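Local atomic coordinates of YfkN protein (PDB entry 3GVE), a protein that belongs to the calcineurin-like phosphoesterase family and carries a manganese ion and a magnesium ion at neighbouring metal sites. Residues His11-Ala16 against Glu52-Thr57; Leu40-Gln45 against Gly315-Arg320; Gln45-His50 against Lys285-Ile290; Leu253-Glu258 against Gly308-Ile313. All coordinates share one frame; numbering follows the deposited sequence.

Contact 1 (His11-Ala16 against Glu52-Thr57); sequences HLSILA and EQNPNT
With CG anti to the backbone N (chi1 -177°), N54 reaches across to H11 and S13, and H11, also with CG anti to its N (chi1 176°), lays its imidazole against the same amide. ND2 of N54 sits above the centre of the ring, with the amide and ring planes 31° apart. One hydrogen of that amide goes to the carbonyl of H11, N54 ND2 to H11 O at 3.1 Å and nearly straight; the other goes to the hydroxyl, N54 ND2 to S13 OG at 3.0 Å. N56 ND2 grips H11 O too, again at 3.1 Å, from the opposite face of the carbonyl. Next along, S13 N donates to N56 O at 2.9 Å and T57 CA comes up to S13 O at 3.3 Å, which starts the parallel pairing of strands 9-17 and 57-61. Two residues beyond S13, CD1 of L15 packs on CG2 of T57, 3.5 Å away. N54 is itself held: its OD1 takes the backbone N of N56 in an Asx turn, and its backbone O accepts from the T57 hydroxyl, T57 OG1 to N54 O at 2.7 Å. D291 accepts from H11 NE2 and S13 OG, and N56 ND2 also reaches I154 O. Both hydrogens of the buried N54 amide are thus used, and two side-chain amides grip H11 O, consistent with a fixed turn between helix 40-53 and strand 57-61.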
loop_
_atom_site.group_PDB
_atom_site.type_symbol
_atom_site.label_atom_id
_atom_site.label_comp_id
_atom_site.label_asym_id
_atom_site.label_seq_id
_atom_site.Cartn_x
_atom_site.Cartn_y
_atom_site.Cartn_z
ATOM N N HIS A 11 -16.631 -3.617 -34.624
ATOM C CA HIS A 11 -15.637 -3.075 -33.707
ATOM C C HIS A 11 -16.161 -3.288 -32.284
ATOM O O HIS A 11 -17.135 -2.675 -31.913
ATOM C CB HIS A 11 -15.388 -1.594 -34.010
ATOM C CG HIS A 11 -14.445 -0.924 -33.061
ATOM N ND1 HIS A 11 -14.416 0.443 -32.899
ATOM C CD2 HIS A 11 -13.511 -1.422 -32.220
ATOM C CE1 HIS A 11 -13.490 0.762 -32.017
ATOM N NE2 HIS A 11 -12.940 -0.353 -31.573
ATOM N N LEU A 12 -15.528 -4.165 -31.531
ATOM C CA LEU A 12 -15.898 -4.430 -30.153
ATOM C C LEU A 12 -14.832 -3.806 -29.236
ATOM O O LEU A 12 -13.652 -3.992 -29.451
ATOM C CB LEU A 12 -15.976 -5.947 -29.939
ATOM C CG LEU A 12 -16.278 -6.423 -28.523
ATOM C CD1 LEU A 12 -17.663 -5.942 -28.101
ATOM C CD2 LEU A 12 -16.192 -7.933 -28.450
ATOM N N SER A 13 -15.261 -3.037 -28.242
ATOM C CA SER A 13 -14.342 -2.449 -27.274
ATOM C C SER A 13 -14.558 -3.105 -25.924
ATOM O O SER A 13 -15.680 -3.346 -25.525
ATOM C CB SER A 13 -14.587 -0.957 -27.144
ATOM O OG SER A 13 -14.247 -0.284 -28.330
ATOM N N ILE A 14 -13.471 -3.391 -25.227
ATOM C CA ILE A 14 -13.551 -3.946 -23.887
ATOM C C ILE A 14 -12.851 -2.981 -22.952
ATOM O O ILE A 14 -11.695 -2.679 -23.143
ATOM C CB ILE A 14 -12.837 -5.325 -23.807
ATOM C CG1 ILE A 14 -13.426 -6.323 -24.814
ATOM C CG2 ILE A 14 -12.927 -5.898 -22.397
ATOM C CD1 ILE A 14 -12.451 -7.400 -25.199
ATOM N N LEU A 15 -13.575 -2.503 -21.952
ATOM C CA LEU A 15 -13.006 -1.620 -20.925
ATOM C C LEU A 15 -12.776 -2.429 -19.657
ATOM O O LEU A 15 -13.600 -3.255 -19.324
ATOM C CB LEU A 15 -13.970 -0.481 -20.636
ATOM C CG LEU A 15 -14.502 0.283 -21.860
ATOM C CD1 LEU A 15 -15.423 1.400 -21.385
ATOM C CD2 LEU A 15 -13.371 0.846 -22.712
ATOM N N ALA A 16 -11.662 -2.186 -18.965
ATOM C CA ALA A 16 -11.270 -3.039 -17.835
ATOM C C ALA A 16 -10.687 -2.294 -16.653
ATOM O O ALA A 16 -9.820 -1.421 -16.826
ATOM C CB ALA A 16 -10.259 -4.097 -18.293
ATOM N N GLU A 52 -19.217 6.340 -24.778
ATOM C CA GLU A 52 -19.777 7.281 -25.756
ATOM C C GLU A 52 -19.154 7.119 -27.136
ATOM O O GLU A 52 -19.728 7.519 -28.119
ATOM C CB GLU A 52 -19.586 8.722 -25.283
ATOM C CG GLU A 52 -20.398 9.075 -24.060
ATOM C CD GLU A 52 -19.931 10.349 -23.359
ATOM O OE1 GLU A 52 -18.874 10.893 -23.701
ATOM O OE2 GLU A 52 -20.652 10.766 -22.465
ATOM N N GLN A 53 -17.971 6.538 -27.193
ATOM C CA GLN A 53 -17.269 6.375 -28.453
ATOM C C GLN A 53 -17.673 5.140 -29.242
ATOM O O GLN A 53 -17.499 5.111 -30.444
ATOM C CB GLN A 53 -15.777 6.364 -28.215
ATOM C CG GLN A 53 -15.238 7.712 -27.796
ATOM C CD GLN A 53 -13.842 7.599 -27.259
ATOM O OE1 GLN A 53 -13.196 6.578 -27.438
ATOM N NE2 GLN A 53 -13.382 8.612 -26.573
ATOM N N ASN A 54 -18.210 4.124 -28.584
ATOM C CA ASN A 54 -18.592 2.903 -29.302
ATOM C C ASN A 54 -19.767 2.197 -28.642
ATOM O O ASN A 54 -19.645 1.774 -27.506
ATOM C CB ASN A 54 -17.376 1.958 -29.360
ATOM C CG ASN A 54 -17.641 0.679 -30.140
ATOM O OD1 ASN A 54 -18.708 0.460 -30.674
ATOM N ND2 ASN A 54 -16.641 -0.171 -30.204
ATOM N N PRO A 55 -20.876 2.014 -29.315
ATOM C CA PRO A 55 -21.991 1.271 -28.718
ATOM C C PRO A 55 -21.645 -0.176 -28.328
ATOM O O PRO A 55 -22.208 -0.698 -27.382
ATOM C CB PRO A 55 -23.052 1.291 -29.827
ATOM C CG PRO A 55 -22.665 2.419 -30.673
ATOM C CD PRO A 55 -21.193 2.477 -30.672
ATOM N N ASN A 56 -20.727 -0.802 -29.057
ATOM C CA ASN A 56 -20.327 -2.175 -28.764
ATOM C C ASN A 56 -19.230 -2.186 -27.708
ATOM O O ASN A 56 -18.097 -2.469 -27.992
ATOM C CB ASN A 56 -19.809 -2.893 -30.025
ATOM C CG ASN A 56 -20.758 -2.814 -31.212
ATOM O OD1 ASN A 56 -21.954 -2.997 -31.103
ATOM N ND2 ASN A 56 -20.181 -2.596 -32.362
ATOM N N THR A 57 -19.588 -1.862 -26.480
ATOM C CA THR A 57 -18.608 -1.768 -25.398
ATOM C C THR A 57 -18.982 -2.662 -24.223
ATOM O O THR A 57 -20.104 -2.633 -23.712
ATOM C CB THR A 57 -18.428 -0.301 -24.937
ATOM O OG1 THR A 57 -17.876 0.460 -26.014
ATOM C CG2 THR A 57 -17.477 -0.215 -23.757
#

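Contact 2 (Leu40-Gln45 against Gly315-Arg320); sequences LARTAQ and GNVTSR
V317 packs directly on the helix, its CG1 3.8 Å from CG of Q45 and 3.9 Å from CB of R42, with both methyls close to the backbone O of R42. Beyond the valine the Q45 chain bends at chi2 (-70°), which turns CD toward S319; the resulting bond from Q45 NE2 to S319 OG is weak, at 3.4 Å. One turn earlier in the helix, CB of A41 meets CG of R320 at 3.7 Å. R42 runs out extended from CG to NE, passing the backbone of 317-319, and V317 O lies in the plane of its guanidinium, at the edge. Water adds to this: one molecule accepts from R42 NH1 at 2.9 Å and can donate to V317 O at 3.0 Å, where other acceptors compete, and a second joins R42 NH1 to T318 O through a weak bond. The backbone N of S319 is buried without a partner. In the next shell D26 fixes two of these groups, through salt bridges to R42 NE and R320 NH2, the latter also paired with E34; a shared acid probably eases the approach of the two like charges. N321 ND2 donates to OE1 of Q45. The segment 315-320 is the connection from strand 300-312 to helix 322-340, laid across the first turns of helix 40-53; V324 of the later helix closes on A41 and A44.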
loop_
_atom_site.group_PDB
_atom_site.type_symbol
_atom_site.label_atom_id
_atom_site.label_comp_id
_atom_site.label_asym_id
_atom_site.label_seq_id
_atom_site.Cartn_x
_atom_site.Cartn_y
_atom_site.Cartn_z
ATOM N N LEU A 40 -12.337 4.694 -8.113
ATOM C CA LEU A 40 -13.299 4.333 -9.146
ATOM C C LEU A 40 -14.214 5.501 -9.527
ATOM O O LEU A 40 -14.631 5.590 -10.647
ATOM C CB LEU A 40 -14.102 3.106 -8.708
ATOM C CG LEU A 40 -15.035 2.470 -9.752
ATOM C CD1 LEU A 40 -14.318 2.177 -11.070
ATOM C CD2 LEU A 40 -15.665 1.218 -9.159
ATOM N N ALA A 41 -14.482 6.400 -8.588
ATOM C CA ALA A 41 -15.261 7.590 -8.904
ATOM C C ALA A 41 -14.621 8.411 -10.034
ATOM O O ALA A 41 -15.328 9.031 -10.797
ATOM C CB ALA A 41 -15.468 8.447 -7.661
ATOM N N ARG A 42 -13.295 8.393 -10.137
ATOM C CA ARG A 42 -12.596 9.039 -11.248
ATOM C C ARG A 42 -12.484 8.131 -12.469
ATOM O O ARG A 42 -12.721 8.562 -13.559
ATOM C CB ARG A 42 -11.220 9.559 -10.802
ATOM C CG ARG A 42 -11.365 10.809 -9.942
ATOM C CD ARG A 42 -10.059 11.304 -9.347
ATOM N NE ARG A 42 -10.277 12.593 -8.676
ATOM C CZ ARG A 42 -10.115 13.774 -9.251
ATOM N NH1 ARG A 42 -9.688 13.885 -10.500
ATOM N NH2 ARG A 42 -10.355 14.865 -8.547
ATOM N N THR A 43 -12.158 6.862 -12.265
ATOM C CA THR A 43 -12.033 5.944 -13.402
ATOM C C THR A 43 -13.331 5.853 -14.200
ATOM O O THR A 43 -13.303 5.713 -15.407
ATOM C CB THR A 43 -11.635 4.519 -12.942
ATOM O OG1 THR A 43 -10.871 4.596 -11.742
ATOM C CG2 THR A 43 -10.844 3.780 -14.034
ATOM N N ALA A 44 -14.453 5.940 -13.497
ATOM C CA ALA A 44 -15.763 5.848 -14.113
ATOM C C ALA A 44 -16.011 6.974 -15.122
ATOM O O ALA A 44 -16.826 6.825 -15.991
ATOM C CB ALA A 44 -16.853 5.810 -13.036
ATOM N N GLN A 45 -15.274 8.077 -15.002
ATOM C CA GLN A 45 -15.381 9.154 -15.975
ATOM C C GLN A 45 -14.755 8.720 -17.290
ATOM O O GLN A 45 -15.283 9.031 -18.330
ATOM C CB GLN A 45 -14.746 10.451 -15.451
ATOM C CG GLN A 45 -15.355 10.971 -14.144
ATOM C CD GLN A 45 -16.754 11.512 -14.295
ATOM O OE1 GLN A 45 -17.649 10.833 -14.730
ATOM N NE2 GLN A 45 -16.939 12.759 -13.885
ATOM N N GLY A 315 -4.900 13.884 -16.004
ATOM C CA GLY A 315 -4.965 14.663 -17.232
ATOM C C GLY A 315 -6.201 14.483 -18.094
ATOM O O GLY A 315 -6.425 15.229 -19.036
ATOM N N ASN A 316 -6.984 13.463 -17.788
ATOM C CA ASN A 316 -8.171 13.151 -18.554
ATOM C C ASN A 316 -9.437 13.285 -17.729
ATOM O O ASN A 316 -10.515 13.385 -18.279
ATOM C CB ASN A 316 -8.049 11.745 -19.134
ATOM C CG ASN A 316 -6.934 11.642 -20.127
ATOM O OD1 ASN A 316 -6.919 12.376 -21.101
ATOM N ND2 ASN A 316 -5.984 10.765 -19.875
ATOM N N VAL A 317 -9.294 13.265 -16.410
ATOM C CA VAL A 317 -10.416 13.322 -15.484
ATOM C C VAL A 317 -10.151 14.365 -14.413
ATOM O O VAL A 317 -9.086 14.392 -13.831
ATOM C CB VAL A 317 -10.614 11.958 -14.761
ATOM C CG1 VAL A 317 -11.757 12.031 -13.740
ATOM C CG2 VAL A 317 -10.838 10.838 -15.767
ATOM N N THR A 318 -11.142 15.195 -14.135
ATOM C CA THR A 318 -10.959 16.234 -13.121
ATOM C C THR A 318 -12.028 16.240 -12.031
ATOM O O THR A 318 -11.966 17.062 -11.125
ATOM C CB THR A 318 -10.870 17.624 -13.750
ATOM O OG1 THR A 318 -12.116 17.914 -14.363
ATOM C CG2 THR A 318 -9.789 17.666 -14.795
ATOM N N SER A 319 -13.004 15.341 -12.115
ATOM C CA SER A 319 -14.069 15.279 -11.115
ATOM C C SER A 319 -14.593 13.867 -10.864
ATOM O O SER A 319 -14.261 12.951 -11.588
ATOM C CB SER A 319 -15.242 16.172 -11.517
ATOM O OG SER A 319 -15.797 15.752 -12.732
ATOM N N ARG A 320 -15.433 13.724 -9.844
ATOM C CA ARG A 320 -16.037 12.450 -9.496
ATOM C C ARG A 320 -17.289 12.184 -10.307
ATOM O O ARG A 320 -18.110 13.045 -10.523
ATOM C CB ARG A 320 -16.442 12.409 -8.016
ATOM C CG ARG A 320 -15.365 12.085 -7.030
ATOM C CD ARG A 320 -15.898 12.180 -5.606
ATOM N NE ARG A 320 -16.253 13.539 -5.246
ATOM C CZ ARG A 320 -15.411 14.446 -4.767
ATOM N NH1 ARG A 320 -15.852 15.651 -4.488
ATOM N NH2 ARG A 320 -14.149 14.173 -4.575
HETATM O O HOH W 1 -7.985 12.162 -12.147
HETATM O O HOH W 2 -8.693 16.882 -10.564
#

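Contact 3 (Gln45-His50 against Lys285-Ile290); sequences QLIQKH and KYLGVI
L287 and V289 pack against L46, I47 and H50 in a buried helix-on-sheet contact: helix 40-53 lies on one face of the four-stranded sheet, over strand 286-297, in the layered alpha/beta arrangement of the calcineurin-like phosphoesterases. The two short segments run nearly the same way, 29° apart, with their axes 9.2 Å from each other at closest approach. L287 is the hub. Its CG is anti to the backbone N (chi1 -177°), and the fork beyond divides its two methyls between helix residues: CD2 lies 3.8 Å from CB of L46, and CD1 lies 3.8 Å from CG1 of I47. The L46 and L287 chains slide past each other in opposite directions, whereas I47 meets L287 at about a right angle. One turn on, V289 comes over a face of the H50 ring. CG2 of V289 stands 4.0 Å from the centroid, 18° off the ring normal and shifted toward the rim, a CH-pi contact whose nearest ring atom is CE1. CD2 of the same ring approaches CD2 of L287 at 4.0 Å. L15 of the neighbouring strand 9-17 touches both H50 and V289. H50 NE2 is hydrogen-bonded to OE1 of E311, on the adjoining strand 300-312, and K49 NZ forms a salt bridge with the other oxygen of that carboxylate. Apart from the imidazole the interface is apolar, and no hydrogen bond crosses it; the histidine gives its face to a methyl while NE2 pairs with E311; the acid might favour a protonated ring, though the nearby K49 ammonium would work against it.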
loop_
_atom_site.group_PDB
_atom_site.type_symbol
_atom_site.label_atom_id
_atom_site.label_comp_id
_atom_site.label_asym_id
_atom_site.label_seq_id
_atom_site.Cartn_x
_atom_site.Cartn_y
_atom_site.Cartn_z
ATOM N N GLN A 45 -15.274 8.077 -15.002
ATOM C CA GLN A 45 -15.381 9.154 -15.975
ATOM C C GLN A 45 -14.755 8.720 -17.290
ATOM O O GLN A 45 -15.283 9.031 -18.330
ATOM C CB GLN A 45 -14.746 10.451 -15.451
ATOM C CG GLN A 45 -15.355 10.971 -14.144
ATOM C CD GLN A 45 -16.754 11.512 -14.295
ATOM O OE1 GLN A 45 -17.649 10.833 -14.730
ATOM N NE2 GLN A 45 -16.939 12.759 -13.885
ATOM N N LEU A 46 -13.652 7.970 -17.229
ATOM C CA LEU A 46 -13.076 7.383 -18.443
ATOM C C LEU A 46 -14.001 6.328 -19.044
ATOM O O LEU A 46 -14.116 6.211 -20.246
ATOM C CB LEU A 46 -11.711 6.747 -18.177
ATOM C CG LEU A 46 -10.598 7.678 -17.706
ATOM C CD1 LEU A 46 -9.319 6.870 -17.453
ATOM C CD2 LEU A 46 -10.337 8.789 -18.720
ATOM N N ILE A 47 -14.641 5.551 -18.179
ATOM C CA ILE A 47 -15.574 4.520 -18.642
ATOM C C ILE A 47 -16.691 5.182 -19.479
ATOM O O ILE A 47 -17.020 4.726 -20.550
ATOM C CB ILE A 47 -16.167 3.698 -17.454
ATOM C CG1 ILE A 47 -15.063 2.848 -16.784
ATOM C CG2 ILE A 47 -17.359 2.846 -17.923
ATOM C CD1 ILE A 47 -15.455 2.175 -15.485
ATOM N N GLN A 48 -17.275 6.249 -18.944
ATOM C CA GLN A 48 -18.355 6.963 -19.612
ATOM C C GLN A 48 -17.873 7.500 -20.955
ATOM O O GLN A 48 -18.543 7.352 -21.960
ATOM C CB GLN A 48 -18.875 8.121 -18.750
ATOM C CG GLN A 48 -20.091 8.803 -19.383
ATOM C CD GLN A 48 -20.679 9.891 -18.536
ATOM O OE1 GLN A 48 -20.747 9.788 -17.316
ATOM N NE2 GLN A 48 -21.149 10.938 -19.193
ATOM N N LYS A 49 -16.698 8.101 -20.958
ATOM C CA LYS A 49 -16.159 8.638 -22.197
ATOM C C LYS A 49 -16.001 7.559 -23.281
ATOM O O LYS A 49 -16.396 7.745 -24.414
ATOM C CB LYS A 49 -14.823 9.327 -21.961
ATOM C CG LYS A 49 -14.168 9.755 -23.264
ATOM C CD LYS A 49 -12.961 10.561 -22.997
ATOM C CE LYS A 49 -11.772 9.694 -22.684
ATOM N NZ LYS A 49 -10.535 10.448 -22.931
ATOM N N HIS A 50 -15.415 6.422 -22.916
ATOM C CA HIS A 50 -15.210 5.362 -23.889
ATOM C C HIS A 50 -16.527 4.746 -24.358
ATOM O O HIS A 50 -16.680 4.441 -25.524
ATOM C CB HIS A 50 -14.219 4.341 -23.336
ATOM C CG HIS A 50 -12.809 4.806 -23.422
ATOM N ND1 HIS A 50 -12.027 4.586 -24.532
ATOM C CD2 HIS A 50 -12.057 5.527 -22.564
ATOM C CE1 HIS A 50 -10.848 5.142 -24.343
ATOM N NE2 HIS A 50 -10.840 5.721 -23.158
ATOM N N LYS A 285 -6.262 3.966 -11.175
ATOM C CA LYS A 285 -5.404 5.006 -11.762
ATOM C C LYS A 285 -5.378 5.041 -13.301
ATOM O O LYS A 285 -5.049 6.050 -13.897
ATOM C CB LYS A 285 -3.978 4.905 -11.199
ATOM C CG LYS A 285 -3.883 5.236 -9.697
ATOM C CD LYS A 285 -2.496 4.916 -9.131
ATOM C CE LYS A 285 -2.398 5.191 -7.626
ATOM N NZ LYS A 285 -1.024 4.853 -7.154
ATOM N N TYR A 286 -5.744 3.924 -13.913
ATOM C CA TYR A 286 -5.826 3.781 -15.359
ATOM C C TYR A 286 -7.053 2.930 -15.677
ATOM O O TYR A 286 -7.496 2.146 -14.843
ATOM C CB TYR A 286 -4.591 3.063 -15.892
ATOM C CG TYR A 286 -3.348 3.904 -16.020
ATOM C CD1 TYR A 286 -2.901 4.314 -17.260
ATOM C CD2 TYR A 286 -2.611 4.260 -14.908
ATOM C CE1 TYR A 286 -1.741 5.078 -17.390
ATOM C CE2 TYR A 286 -1.456 5.023 -15.032
ATOM C CZ TYR A 286 -1.039 5.420 -16.269
ATOM O OH TYR A 286 0.107 6.178 -16.389
ATOM N N LEU A 287 -7.586 3.108 -16.876
ATOM C CA LEU A 287 -8.579 2.210 -17.453
ATOM C C LEU A 287 -7.906 1.437 -18.594
ATOM O O LEU A 287 -7.196 2.014 -19.405
ATOM C CB LEU A 287 -9.735 3.014 -18.028
ATOM C CG LEU A 287 -10.889 2.186 -18.598
ATOM C CD1 LEU A 287 -11.582 1.427 -17.479
ATOM C CD2 LEU A 287 -11.868 3.091 -19.347
ATOM N N GLY A 288 -8.147 0.135 -18.660
ATOM C CA GLY A 288 -7.672 -0.668 -19.777
ATOM C C GLY A 288 -8.681 -0.614 -20.908
ATOM O O GLY A 288 -9.872 -0.613 -20.681
ATOM N N VAL A 289 -8.175 -0.598 -22.133
ATOM C CA VAL A 289 -9.023 -0.499 -23.318
ATOM C C VAL A 289 -8.487 -1.443 -24.376
ATOM O O VAL A 289 -7.383 -1.275 -24.841
ATOM C CB VAL A 289 -9.065 0.957 -23.883
ATOM C CG1 VAL A 289 -9.994 1.043 -25.090
ATOM C CG2 VAL A 289 -9.493 1.942 -22.804
ATOM N N ILE A 290 -9.287 -2.437 -24.738
ATOM C CA ILE A 290 -8.952 -3.314 -25.849
ATOM C C ILE A 290 -9.961 -3.136 -26.981
ATOM O O ILE A 290 -11.150 -3.191 -26.770
ATOM C CB ILE A 290 -8.917 -4.790 -25.408
ATOM C CG1 ILE A 290 -7.712 -5.014 -24.489
ATOM C CG2 ILE A 290 -8.889 -5.714 -26.598
ATOM C CD1 ILE A 290 -7.585 -6.435 -23.964
#

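Contact 4 (Leu253-Glu258 against Gly308-Ile313); sequences LFPSAE and GSIESI
Apolar contact is carried by I310, whose side chain points from strand 300-312 toward segment 253-258. Its CD1 ends 3.9 Å from CB of L253 and 4.0 Å from CD2 of the same leucine, the two side chains crossing at about a right angle. The chi1 of 52° sets CG1 between the backbone N and the carbonyl carbon; CG2, anti to that carbon, is the branch that meets the backbone: I310 CG2 is 3.3 Å from F254 O. CG2 also comes within 4.5 Å of CD of P255. Y286 touches both L253 and I310, extending this patch. Between these two groups the sheets of the protein meet: L253 and F254 form a short strand antiparallel to strand 275-280 in one mixed sheet, while G308 to S312 end an edge strand of the other, four-stranded sheet, in the layered fold of the calcineurin-like phosphoesterases. Contacts of ring carbons with backbone are made by P255, which follows a cis peptide bond. Its CG lies 3.4 Å from G308 O, and its CD reaches CA of S309 at 4.0 Å. On its own segment the same proline sets CB over the centre of the F254 ring, and Y259 meets that ring edge-to-face. Hydrogen bonds play no part across this contact; within 253-258 S256 OG makes only a weak one to L253 O, 3.4 Å long. K33 of the second subunit packs on L253.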
loop_
_atom_site.group_PDB
_atom_site.type_symbol
_atom_site.label_atom_id
_atom_site.label_comp_id
_atom_site.label_asym_id
_atom_site.label_seq_id
_atom_site.Cartn_x
_atom_site.Cartn_y
_atom_site.Cartn_z
ATOM N N LEU A 253 2.104 -1.434 -15.438
ATOM C CA LEU A 253 1.466 -0.901 -16.621
ATOM C C LEU A 253 1.748 -1.807 -17.795
ATOM O O LEU A 253 2.917 -2.198 -18.015
ATOM C CB LEU A 253 2.002 0.520 -16.949
ATOM C CG LEU A 253 1.853 1.564 -15.838
ATOM C CD1 LEU A 253 2.340 2.950 -16.381
ATOM C CD2 LEU A 253 0.472 1.663 -15.343
ATOM N N PHE A 254 0.740 -2.074 -18.590
ATOM C CA PHE A 254 0.962 -2.716 -19.876
ATOM C C PHE A 254 -0.138 -2.257 -20.814
ATOM O O PHE A 254 -1.294 -2.283 -20.432
ATOM C CB PHE A 254 1.008 -4.248 -19.798
ATOM C CG PHE A 254 1.429 -4.860 -21.116
ATOM C CD1 PHE A 254 2.763 -5.052 -21.414
ATOM C CD2 PHE A 254 0.489 -5.093 -22.098
ATOM C CE1 PHE A 254 3.161 -5.533 -22.644
ATOM C CE2 PHE A 254 0.872 -5.579 -23.347
ATOM C CZ PHE A 254 2.219 -5.795 -23.626
ATOM N N PRO A 255 0.198 -1.847 -22.034
ATOM C CA PRO A 255 1.556 -1.808 -22.585
ATOM C C PRO A 255 2.443 -0.773 -21.940
ATOM O O PRO A 255 1.970 0.149 -21.350
ATOM C CB PRO A 255 1.324 -1.457 -24.063
ATOM C CG PRO A 255 0.011 -0.837 -24.124
ATOM C CD PRO A 255 -0.815 -1.473 -23.029
ATOM N N SER A 256 3.737 -0.987 -22.056
ATOM C CA SER A 256 4.745 -0.003 -21.699
ATOM C C SER A 256 6.046 -0.329 -22.423
ATOM O O SER A 256 6.293 -1.455 -22.836
ATOM C CB SER A 256 4.968 0.070 -20.198
ATOM O OG SER A 256 5.618 -1.068 -19.753
ATOM N N ALA A 257 6.860 0.706 -22.553
ATOM C CA ALA A 257 8.100 0.687 -23.306
ATOM C C ALA A 257 9.160 -0.347 -22.868
ATOM O O ALA A 257 9.961 -0.755 -23.673
ATOM C CB ALA A 257 8.689 2.078 -23.304
ATOM N N GLU A 258 9.142 -0.728 -21.627
ATOM C CA GLU A 258 10.058 -1.716 -21.138
ATOM C C GLU A 258 9.991 -3.035 -21.954
ATOM O O GLU A 258 10.964 -3.765 -22.073
ATOM C CB GLU A 258 9.714 -1.936 -19.682
ATOM C CG GLU A 258 10.316 -3.099 -19.058
ATOM C CD GLU A 258 9.754 -3.298 -17.701
ATOM O OE1 GLU A 258 8.852 -2.528 -17.276
ATOM O OE2 GLU A 258 10.242 -4.200 -17.047
ATOM N N GLY A 308 -4.313 -3.120 -27.597
ATOM C CA GLY A 308 -4.435 -2.903 -26.158
ATOM C C GLY A 308 -3.825 -1.580 -25.784
ATOM O O GLY A 308 -2.670 -1.296 -26.198
ATOM N N SER A 309 -4.508 -0.788 -24.996
ATOM C CA SER A 309 -3.988 0.485 -24.526
ATOM C C SER A 309 -4.484 0.773 -23.141
ATOM O O SER A 309 -5.437 0.106 -22.656
ATOM C CB SER A 309 -4.447 1.606 -25.479
ATOM O OG SER A 309 -5.812 1.748 -25.578
ATOM N N ILE A 310 -3.831 1.664 -22.438
ATOM C CA ILE A 310 -4.322 2.068 -21.132
ATOM C C ILE A 310 -4.383 3.581 -21.134
ATOM O O ILE A 310 -3.626 4.226 -21.820
ATOM C CB ILE A 310 -3.445 1.544 -19.981
ATOM C CG1 ILE A 310 -1.968 1.918 -20.213
ATOM C CG2 ILE A 310 -3.592 0.016 -19.838
ATOM C CD1 ILE A 310 -1.054 1.543 -19.059
ATOM N N GLU A 311 -5.299 4.136 -20.360
ATOM C CA GLU A 311 -5.473 5.588 -20.290
ATOM C C GLU A 311 -5.486 5.989 -18.837
ATOM O O GLU A 311 -6.191 5.408 -18.050
ATOM C CB GLU A 311 -6.782 5.991 -20.968
ATOM C CG GLU A 311 -7.055 7.490 -20.894
ATOM C CD GLU A 311 -8.233 7.943 -21.741
ATOM O OE1 GLU A 311 -9.173 7.175 -21.979
ATOM O OE2 GLU A 311 -8.209 9.101 -22.139
ATOM N N SER A 312 -4.698 6.995 -18.496
ATOM C CA SER A 312 -4.639 7.507 -17.131
ATOM C C SER A 312 -5.821 8.405 -16.781
ATOM O O SER A 312 -6.334 9.108 -17.620
ATOM C CB SER A 312 -3.357 8.331 -16.936
ATOM O OG SER A 312 -3.335 9.437 -17.814
ATOM N N ILE A 313 -6.228 8.387 -15.516
ATOM C CA ILE A 313 -7.199 9.376 -15.040
ATOM C C ILE A 313 -6.520 10.737 -14.932
ATOM O O ILE A 313 -7.150 11.756 -15.112
ATOM C CB ILE A 313 -7.880 8.997 -13.702
ATOM C CG1 ILE A 313 -6.869 8.786 -12.578
ATOM C CG2 ILE A 313 -8.755 7.767 -13.903
ATOM C CD1 ILE A 313 -7.492 8.666 -11.189
#

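How the contacts relate
Starting from the N terminus, strand 9-17 opens contact 1, which closes when the chain leaves helix 40-53 for strand 57-61, 35 residues on. That helix opens contacts 2 and 3 on the way, so both cross contact 1. Contact 3 closes when strand 286-297 arrives, and contact 2 only at 315-320, enclosing contact 3 and contact 4 alike; Q45 serves both helix contacts. Contact 4 opens at 253-258, before strand 286-297, and closes on strand 300-312, so it crosses contact 3 and follows contact 1 in series. Contacts 1, 3 and 4 all reach the four-stranded sheet; contact 4 joins it to the larger sheet, and contact 2 ties the helix to the C-terminal part.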